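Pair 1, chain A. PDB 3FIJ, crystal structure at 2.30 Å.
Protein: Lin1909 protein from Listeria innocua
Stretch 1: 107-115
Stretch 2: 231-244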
# COMPACT_ATOMS: atom_id res chain seq x y z
N ALA A 107 -36.76 29.40 12.01
CA ALA A 107 -36.25 30.75 11.83
C ALA A 107 -36.52 31.29 10.43
O ALA A 107 -36.23 32.45 10.13
CB ALA A 107 -34.75 30.77 12.12
N GLY A 108 -37.08 30.44 9.56
CA GLY A 108 -37.39 30.84 8.21
C GLY A 108 -36.18 31.13 7.34
O GLY A 108 -36.30 31.73 6.26
N LYS A 109 -35.00 30.71 7.79
CA LYS A 109 -33.78 30.92 7.04
C LYS A 109 -33.66 29.89 5.93
O LYS A 109 -34.07 28.75 6.10
CB LYS A 109 -32.57 30.86 7.97
CG LYS A 109 -32.58 31.97 9.01
CD LYS A 109 -31.40 31.89 9.96
CE LYS A 109 -31.49 33.01 11.00
NZ LYS A 109 -30.47 32.84 12.07
N PRO A 110 -33.09 30.28 4.78
CA PRO A 110 -32.92 29.39 3.63
C PRO A 110 -32.04 28.17 3.88
O PRO A 110 -31.06 28.24 4.62
CB PRO A 110 -32.35 30.32 2.57
CG PRO A 110 -31.49 31.25 3.40
CD PRO A 110 -32.40 31.56 4.56
N ILE A 111 -32.40 27.06 3.25
CA ILE A 111 -31.70 25.78 3.40
C ILE A 111 -31.37 25.20 2.02
O ILE A 111 -32.24 25.08 1.17
CB ILE A 111 -32.60 24.74 4.11
CG1 ILE A 111 -33.01 25.28 5.49
CG2 ILE A 111 -31.90 23.37 4.18
CD1 ILE A 111 -34.08 24.43 6.18
N PHE A 112 -30.10 24.84 1.82
CA PHE A 112 -29.65 24.22 0.58
C PHE A 112 -29.02 22.89 1.00
O PHE A 112 -28.07 22.85 1.79
CB PHE A 112 -28.63 25.14 -0.14
CG PHE A 112 -28.13 24.60 -1.48
CD1 PHE A 112 -28.95 23.80 -2.28
CD2 PHE A 112 -26.85 24.91 -1.93
CE1 PHE A 112 -28.49 23.31 -3.53
CE2 PHE A 112 -26.39 24.42 -3.17
CZ PHE A 112 -27.22 23.62 -3.97
N ALA A 113 -29.56 21.79 0.49
CA ALA A 113 -29.07 20.46 0.83
C ALA A 113 -28.47 19.75 -0.38
O ALA A 113 -29.04 19.78 -1.47
CB ALA A 113 -30.19 19.64 1.42
N ILE A 114 -27.34 19.10 -0.16
CA ILE A 114 -26.65 18.38 -1.22
C ILE A 114 -26.44 16.89 -0.91
O ILE A 114 -26.01 16.53 0.20
CB ILE A 114 -25.27 19.06 -1.51
CG1 ILE A 114 -25.51 20.40 -2.23
CG2 ILE A 114 -24.38 18.13 -2.33
CD1 ILE A 114 -24.25 21.25 -2.42
N CYS A 115 -26.72 16.04 -1.90
CA CYS A 115 -26.57 14.58 -1.78
C CYS A 115 -27.24 14.08 -0.50
O CYS A 115 -28.45 14.17 -0.36
CB CYS A 115 -25.08 14.21 -1.78
SG CYS A 115 -24.75 12.47 -2.16
N GLN A 231 -24.57 29.07 -9.70
CA GLN A 231 -25.82 29.79 -9.45
C GLN A 231 -26.59 29.20 -8.27
O GLN A 231 -27.26 29.91 -7.52
CB GLN A 231 -26.71 29.76 -10.68
CG GLN A 231 -26.27 30.65 -11.82
CD GLN A 231 -27.30 30.67 -12.93
OE1 GLN A 231 -28.48 30.98 -12.71
NE2 GLN A 231 -26.86 30.32 -14.14
N LEU A 232 -26.49 27.88 -8.10
CA LEU A 232 -27.19 27.23 -7.00
C LEU A 232 -26.71 27.81 -5.68
O LEU A 232 -27.52 28.20 -4.83
CB LEU A 232 -26.95 25.72 -7.04
CG LEU A 232 -27.93 24.93 -7.92
CD1 LEU A 232 -28.08 25.62 -9.28
CD2 LEU A 232 -27.45 23.50 -8.08
N PHE A 233 -25.40 27.88 -5.49
CA PHE A 233 -24.88 28.43 -4.25
C PHE A 233 -25.18 29.93 -4.16
O PHE A 233 -25.38 30.47 -3.06
CB PHE A 233 -23.38 28.19 -4.13
CG PHE A 233 -23.00 26.73 -4.14
CD1 PHE A 233 -22.65 26.10 -5.32
CD2 PHE A 233 -23.01 26.00 -2.95
CE1 PHE A 233 -22.31 24.75 -5.33
CE2 PHE A 233 -22.68 24.65 -2.95
CZ PHE A 233 -22.33 24.02 -4.14
N GLN A 234 -25.20 30.60 -5.31
CA GLN A 234 -25.48 32.03 -5.36
C GLN A 234 -26.88 32.28 -4.83
O GLN A 234 -27.10 33.18 -4.02
CB GLN A 234 -25.38 32.56 -6.79
CG GLN A 234 -25.53 34.07 -6.91
CD GLN A 234 -24.47 34.83 -6.12
OE1 GLN A 234 -23.28 34.74 -6.41
NE2 GLN A 234 -24.91 35.57 -5.10
N ALA A 235 -27.83 31.45 -5.27
CA ALA A 235 -29.22 31.56 -4.84
C ALA A 235 -29.32 31.42 -3.32
O ALA A 235 -30.00 32.20 -2.66
CB ALA A 235 -30.06 30.50 -5.53
N LEU A 236 -28.63 30.43 -2.75
CA LEU A 236 -28.66 30.24 -1.30
C LEU A 236 -28.19 31.51 -0.59
O LEU A 236 -28.81 31.95 0.37
CB LEU A 236 -27.77 29.08 -0.89
CG LEU A 236 -27.57 28.99 0.63
CD1 LEU A 236 -28.90 28.70 1.32
CD2 LEU A 236 -26.54 27.92 0.95
N VAL A 237 -27.09 32.08 -1.06
CA VAL A 237 -26.55 33.29 -0.45
C VAL A 237 -27.46 34.49 -0.69
O VAL A 237 -27.68 35.30 0.22
CB VAL A 237 -25.12 33.59 -0.96
CG1 VAL A 237 -24.70 35.00 -0.54
CG2 VAL A 237 -24.15 32.56 -0.40
N ASP A 238 -28.00 34.61 -1.90
CA ASP A 238 -28.90 35.72 -2.21
C ASP A 238 -30.11 35.66 -1.29
O ASP A 238 -30.53 36.66 -0.71
CB ASP A 238 -29.40 35.65 -3.66
CG ASP A 238 -28.33 36.03 -4.66
OD1 ASP A 238 -27.34 36.68 -4.25
OD2 ASP A 238 -28.49 35.70 -5.86
N GLU A 239 -30.66 34.46 -1.16
CA GLU A 239 -31.83 34.24 -0.34
C GLU A 239 -31.52 34.46 1.15
O GLU A 239 -32.29 35.10 1.86
CB GLU A 239 -32.35 32.83 -0.57
CG GLU A 239 -33.87 32.71 -0.59
CD GLU A 239 -34.53 33.49 -1.71
OE1 GLU A 239 -34.01 33.49 -2.85
OE2 GLU A 239 -35.59 34.10 -1.46
N SER A 240 -30.39 33.96 1.62
CA SER A 240 -30.07 34.16 3.03
C SER A 240 -29.83 35.65 3.27
O SER A 240 -29.90 36.11 4.41
CB SER A 240 -28.84 33.34 3.45
OG SER A 240 -27.65 33.84 2.89
N LYS A 241 -29.58 36.40 2.21
CA LYS A 241 -29.36 37.83 2.35
C LYS A 241 -30.68 38.56 2.49
O LYS A 241 -30.78 39.54 3.23
CB LYS A 241 -28.58 38.39 1.16
CG LYS A 241 -28.15 39.84 1.37
CD LYS A 241 -27.02 40.25 0.44
CE LYS A 241 -26.38 41.56 0.90
NZ LYS A 241 -25.17 41.93 0.11
N LYS A 242 -31.69 38.08 1.78
CA LYS A 242 -33.01 38.68 1.84
C LYS A 242 -33.58 38.59 3.25
O LYS A 242 -34.60 39.22 3.54
CB LYS A 242 -33.95 37.98 0.86
CG LYS A 242 -33.53 38.16 -0.57
CD LYS A 242 -34.51 37.47 -1.48
CE LYS A 242 -34.14 37.64 -2.93
NZ LYS A 242 -35.14 36.98 -3.79
N THR A 243 -32.93 37.82 4.11
CA THR A 243 -33.37 37.69 5.50
C THR A 243 -32.36 38.39 6.39
O THR A 243 -31.63 37.75 7.14
CB THR A 243 -33.45 36.23 5.97
OG1 THR A 243 -34.16 35.44 5.02
CG2 THR A 243 -34.16 36.17 7.31
N MSE A 244 -32.33 39.71 6.30
CA MSE A 244 -31.42 40.50 7.10
C MSE A 244 -31.99 41.92 7.04
O MSE A 244 -31.57 42.68 6.14
CB MSE A 244 -29.98 40.45 6.54
CG MSE A 244 -29.20 39.16 6.84
SE MSE A 244 -27.35 39.11 6.13
CE MSE A 244 -27.67 37.93 4.67

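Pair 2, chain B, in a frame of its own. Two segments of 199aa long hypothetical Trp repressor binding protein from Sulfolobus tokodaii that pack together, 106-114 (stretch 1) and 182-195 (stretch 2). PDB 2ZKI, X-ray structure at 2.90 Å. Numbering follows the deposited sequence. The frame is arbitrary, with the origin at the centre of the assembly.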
# COMPACT_ATOMS: atom_id res chain seq x y z
N TYR B 106 0.45 -22.30 1.60
CA TYR B 106 1.75 -21.88 1.08
C TYR B 106 1.96 -22.29 -0.38
O TYR B 106 1.87 -23.47 -0.72
CB TYR B 106 2.89 -22.41 1.95
CG TYR B 106 4.21 -21.73 1.68
CD1 TYR B 106 4.65 -20.68 2.49
CD2 TYR B 106 5.02 -22.13 0.61
CE1 TYR B 106 5.86 -20.05 2.25
CE2 TYR B 106 6.23 -21.50 0.36
CZ TYR B 106 6.64 -20.47 1.18
OH TYR B 106 7.84 -19.85 0.93
N GLY B 107 2.24 -21.30 -1.23
CA GLY B 107 2.51 -21.54 -2.64
C GLY B 107 1.29 -21.49 -3.54
O GLY B 107 1.43 -21.50 -4.77
N LYS B 108 0.11 -21.43 -2.94
CA LYS B 108 -1.15 -21.41 -3.69
C LYS B 108 -1.42 -20.02 -4.28
O LYS B 108 -1.13 -19.01 -3.64
CB LYS B 108 -2.33 -21.84 -2.80
CG LYS B 108 -2.16 -23.19 -2.08
CD LYS B 108 -2.39 -24.38 -3.00
CE LYS B 108 -2.17 -25.70 -2.26
NZ LYS B 108 -3.11 -25.89 -1.12
N PRO B 109 -1.97 -19.97 -5.51
CA PRO B 109 -2.32 -18.70 -6.13
C PRO B 109 -3.60 -18.06 -5.58
O PRO B 109 -4.55 -18.77 -5.23
CB PRO B 109 -2.52 -19.08 -7.60
CG PRO B 109 -2.96 -20.49 -7.56
CD PRO B 109 -2.26 -21.12 -6.39
N VAL B 110 -3.61 -16.73 -5.51
CA VAL B 110 -4.75 -15.97 -5.03
C VAL B 110 -4.99 -14.74 -5.91
O VAL B 110 -4.04 -14.05 -6.30
CB VAL B 110 -4.61 -15.58 -3.52
CG1 VAL B 110 -3.36 -14.74 -3.26
CG2 VAL B 110 -5.86 -14.87 -3.01
N THR B 111 -6.25 -14.48 -6.23
CA THR B 111 -6.64 -13.29 -6.98
C THR B 111 -7.71 -12.51 -6.22
O THR B 111 -8.51 -13.09 -5.47
CB THR B 111 -7.09 -13.63 -8.43
OG1 THR B 111 -7.26 -12.42 -9.18
CG2 THR B 111 -8.39 -14.43 -8.46
N PHE B 112 -7.72 -11.19 -6.40
CA PHE B 112 -8.61 -10.32 -5.63
C PHE B 112 -9.57 -9.52 -6.50
O PHE B 112 -9.22 -9.10 -7.61
CB PHE B 112 -7.81 -9.36 -4.74
CG PHE B 112 -6.88 -10.06 -3.79
CD1 PHE B 112 -5.52 -10.14 -4.07
CD2 PHE B 112 -7.36 -10.62 -2.61
CE1 PHE B 112 -4.65 -10.77 -3.19
CE2 PHE B 112 -6.50 -11.26 -1.73
CZ PHE B 112 -5.14 -11.34 -2.02
N PHE B 113 -10.78 -9.32 -5.98
CA PHE B 113 -11.80 -8.51 -6.64
C PHE B 113 -12.58 -7.67 -5.63
O PHE B 113 -12.71 -8.05 -4.46
CB PHE B 113 -12.72 -9.37 -7.51
CG PHE B 113 -13.52 -10.40 -6.74
CD1 PHE B 113 -12.94 -11.61 -6.36
CD2 PHE B 113 -14.86 -10.18 -6.44
CE1 PHE B 113 -13.68 -12.57 -5.68
CE2 PHE B 113 -15.61 -11.13 -5.76
CZ PHE B 113 -15.02 -12.33 -5.37
N THR B 114 -13.10 -6.54 -6.09
CA THR B 114 -13.76 -5.58 -5.20
C THR B 114 -14.85 -4.79 -5.93
O THR B 114 -15.14 -5.05 -7.10
CB THR B 114 -12.73 -4.65 -4.50
OG1 THR B 114 -13.37 -3.91 -3.45
CG2 THR B 114 -12.08 -3.67 -5.49
N PHE B 182 -12.79 -13.52 -17.03
CA PHE B 182 -11.37 -13.59 -17.35
C PHE B 182 -10.51 -13.82 -16.11
O PHE B 182 -9.53 -14.57 -16.17
CB PHE B 182 -10.92 -12.34 -18.12
CG PHE B 182 -9.44 -12.31 -18.39
CD1 PHE B 182 -8.84 -13.26 -19.22
CD2 PHE B 182 -8.63 -11.33 -17.81
CE1 PHE B 182 -7.47 -13.24 -19.47
CE2 PHE B 182 -7.26 -11.30 -18.05
CZ PHE B 182 -6.68 -12.25 -18.88
N GLN B 183 -10.88 -13.19 -15.00
CA GLN B 183 -10.16 -13.36 -13.74
C GLN B 183 -10.23 -14.81 -13.26
O GLN B 183 -9.23 -15.36 -12.79
CB GLN B 183 -10.68 -12.40 -12.67
CG GLN B 183 -9.80 -12.33 -11.42
CD GLN B 183 -10.07 -11.11 -10.57
OE1 GLN B 183 -11.22 -10.69 -10.40
NE2 GLN B 183 -9.01 -10.52 -10.03
N GLY B 184 -11.41 -15.41 -13.40
CA GLY B 184 -11.61 -16.83 -13.10
C GLY B 184 -10.78 -17.73 -14.00
O GLY B 184 -10.27 -18.76 -13.56
N LYS B 185 -10.65 -17.34 -15.27
CA LYS B 185 -9.81 -18.06 -16.22
C LYS B 185 -8.34 -17.91 -15.83
O LYS B 185 -7.57 -18.86 -15.90
CB LYS B 185 -10.05 -17.55 -17.64
CG LYS B 185 -9.31 -18.34 -18.71
CD LYS B 185 -9.47 -17.71 -20.08
CE LYS B 185 -8.79 -18.55 -21.15
NZ LYS B 185 -8.93 -17.97 -22.51
N ARG B 186 -7.98 -16.70 -15.41
CA ARG B 186 -6.60 -16.37 -15.07
C ARG B 186 -6.11 -17.10 -13.81
O ARG B 186 -4.96 -17.56 -13.77
CB ARG B 186 -6.46 -14.84 -14.94
CG ARG B 186 -5.04 -14.30 -14.96
CD ARG B 186 -4.40 -14.35 -16.35
NE ARG B 186 -3.64 -15.58 -16.55
CZ ARG B 186 -2.40 -15.80 -16.10
NH1 ARG B 186 -1.76 -14.87 -15.40
NH2 ARG B 186 -1.80 -16.95 -16.34
N ILE B 187 -6.97 -17.21 -12.79
CA ILE B 187 -6.60 -17.90 -11.55
C ILE B 187 -6.50 -19.42 -11.72
O ILE B 187 -5.66 -20.07 -11.10
CB ILE B 187 -7.53 -17.52 -10.35
CG1 ILE B 187 -7.03 -18.12 -9.02
CG2 ILE B 187 -8.98 -17.94 -10.59
CD1 ILE B 187 -5.75 -17.50 -8.50
N THR B 188 -7.36 -19.97 -12.58
CA THR B 188 -7.37 -21.40 -12.87
C THR B 188 -6.07 -21.84 -13.56
O THR B 188 -5.51 -22.88 -13.22
CB THR B 188 -8.59 -21.79 -13.74
OG1 THR B 188 -9.79 -21.39 -13.07
CG2 THR B 188 -8.63 -23.29 -13.99
N GLU B 189 -5.60 -21.02 -14.50
CA GLU B 189 -4.37 -21.31 -15.24
C GLU B 189 -3.15 -21.42 -14.34
O GLU B 189 -2.31 -22.30 -14.52
CB GLU B 189 -4.13 -20.24 -16.32
CG GLU B 189 -5.04 -20.38 -17.54
CD GLU B 189 -4.70 -19.41 -18.65
OE1 GLU B 189 -4.61 -18.19 -18.38
OE2 GLU B 189 -4.52 -19.87 -19.80
N VAL B 190 -3.06 -20.53 -13.36
CA VAL B 190 -1.95 -20.53 -12.41
C VAL B 190 -2.11 -21.68 -11.41
O VAL B 190 -1.12 -22.28 -10.99
CB VAL B 190 -1.85 -19.17 -11.66
CG1 VAL B 190 -0.56 -19.09 -10.84
CG2 VAL B 190 -1.92 -18.01 -12.64
N ALA B 191 -3.36 -21.99 -11.06
CA ALA B 191 -3.67 -23.05 -10.11
C ALA B 191 -3.21 -24.42 -10.59
O ALA B 191 -2.64 -25.19 -9.82
CB ALA B 191 -5.15 -23.06 -9.79
N LYS B 192 -3.47 -24.72 -11.86
CA LYS B 192 -3.07 -26.01 -12.44
C LYS B 192 -1.59 -26.07 -12.79
O LYS B 192 -1.02 -27.15 -12.91
CB LYS B 192 -3.97 -26.41 -13.63
CG LYS B 192 -3.97 -25.46 -14.82
CD LYS B 192 -3.06 -25.93 -15.95
CE LYS B 192 -3.68 -27.08 -16.75
NZ LYS B 192 -2.89 -27.39 -17.97
N ALA B 193 -0.96 -24.90 -12.94
CA ALA B 193 0.48 -24.83 -13.21
C ALA B 193 1.30 -25.18 -11.97
O ALA B 193 2.35 -25.81 -12.07
CB ALA B 193 0.85 -23.45 -13.73
N ILE B 194 0.81 -24.77 -10.80
CA ILE B 194 1.48 -25.06 -9.53
C ILE B 194 1.23 -26.50 -9.09
O ILE B 194 2.16 -27.20 -8.67
CB ILE B 194 1.05 -24.06 -8.41
CG1 ILE B 194 1.44 -22.62 -8.77
CG2 ILE B 194 1.63 -24.47 -7.04
CD1 ILE B 194 2.94 -22.30 -8.71
N LYS B 195 -0.02 -26.94 -9.21
CA LYS B 195 -0.42 -28.28 -8.77
C LYS B 195 0.07 -29.40 -9.69
O LYS B 195 0.80 -30.29 -9.25
CB LYS B 195 -1.95 -28.34 -8.62
CG LYS B 195 -2.48 -29.63 -8.03
CD LYS B 195 -3.99 -29.71 -8.17
CE LYS B 195 -4.56 -30.91 -7.44
NZ LYS B 195 -6.04 -30.99 -7.58

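In both pairs a short strand lies nearly antiparallel to a helix: the angle between N-to-C directions is 155° in pair 1 and 169° in pair 2, with closest axial approaches of 8.8 and 8.3 Å. Superposing N, CA and C of 14 central residues gives an RMSD of 0.7 Å. The register also agrees. Pro A110 CA lies 5.6 Å from Ser A240 CA, and Pro B109 CA lies 6.0 Å from Ala B191 CA; two residues further along the strand and four residues back along the helix, Phe A112 CA to Leu A236 CA is 6.4 Å and Thr B111 CA to Ile B187 CA is 6.5 Å. Buried areas are similar, 463 and 440 Å².

A closely shared element is a proline set against a small helical residue. Pro A110 and Pro B109 match with side-chain centres 0.5 Å apart, and both rings are C-gamma endo. Pro A110 CG reaches Ser A240 CA at 3.3 Å, and Pro B109 CG reaches Ala B191 CA at 3.7 Å, so each ring packs directly on helical backbone. The hydroxyl of Ser A240 is turned to its own helix, where OG donates to Val A237 O at 3.0 Å. Leu A236 and Ile B187, whose CA atoms coincide within 0.1 Å, flank the proline alike: Pro A110 CB to Leu A236 CD1 is 4.0 Å, Pro B109 CB to Ile B187 CD1 is 3.7 Å.

Two residues before the proline, Gly A108 and Gly B107 match with positive phi, 67° and 91°. At Gly B107 a CB would be jammed against the preceding carbonyl oxygen.

The solutions diverge at the next inward strand position. Phe A112 buries 109 Å² and fills its space with carbon: CB meets Leu A236 CD2 at 3.6 Å, CZ meets Leu A232 CB at 3.7 Å, and its ring edge points toward the face of Phe A233, with centroids 5.4 Å apart and planes at 77°. Its counterpart Thr B111 is smaller; CG2 still packs on Ile B187 CB at 3.7 Å, while OG1 takes part in polar contact. Gln B183, matched to Leu A232, extends toward the strand: NE2 donates to Phe B112 O at 2.8 Å (144°) and, weakly, to Thr B111 OG1 at 2.7 Å (125°). Phe A233 corresponds to Gly B184, so pair 2 has no aromatic ring there. No hydrogen bond crosses pair 1.

Near the C-terminal end of stretch 2, Thr A243, in loop, and Ile B194, still helical, match; in both the CA-to-CB bond points toward stretch 1, and the areas covered by it are similar, 42 and 41 Å².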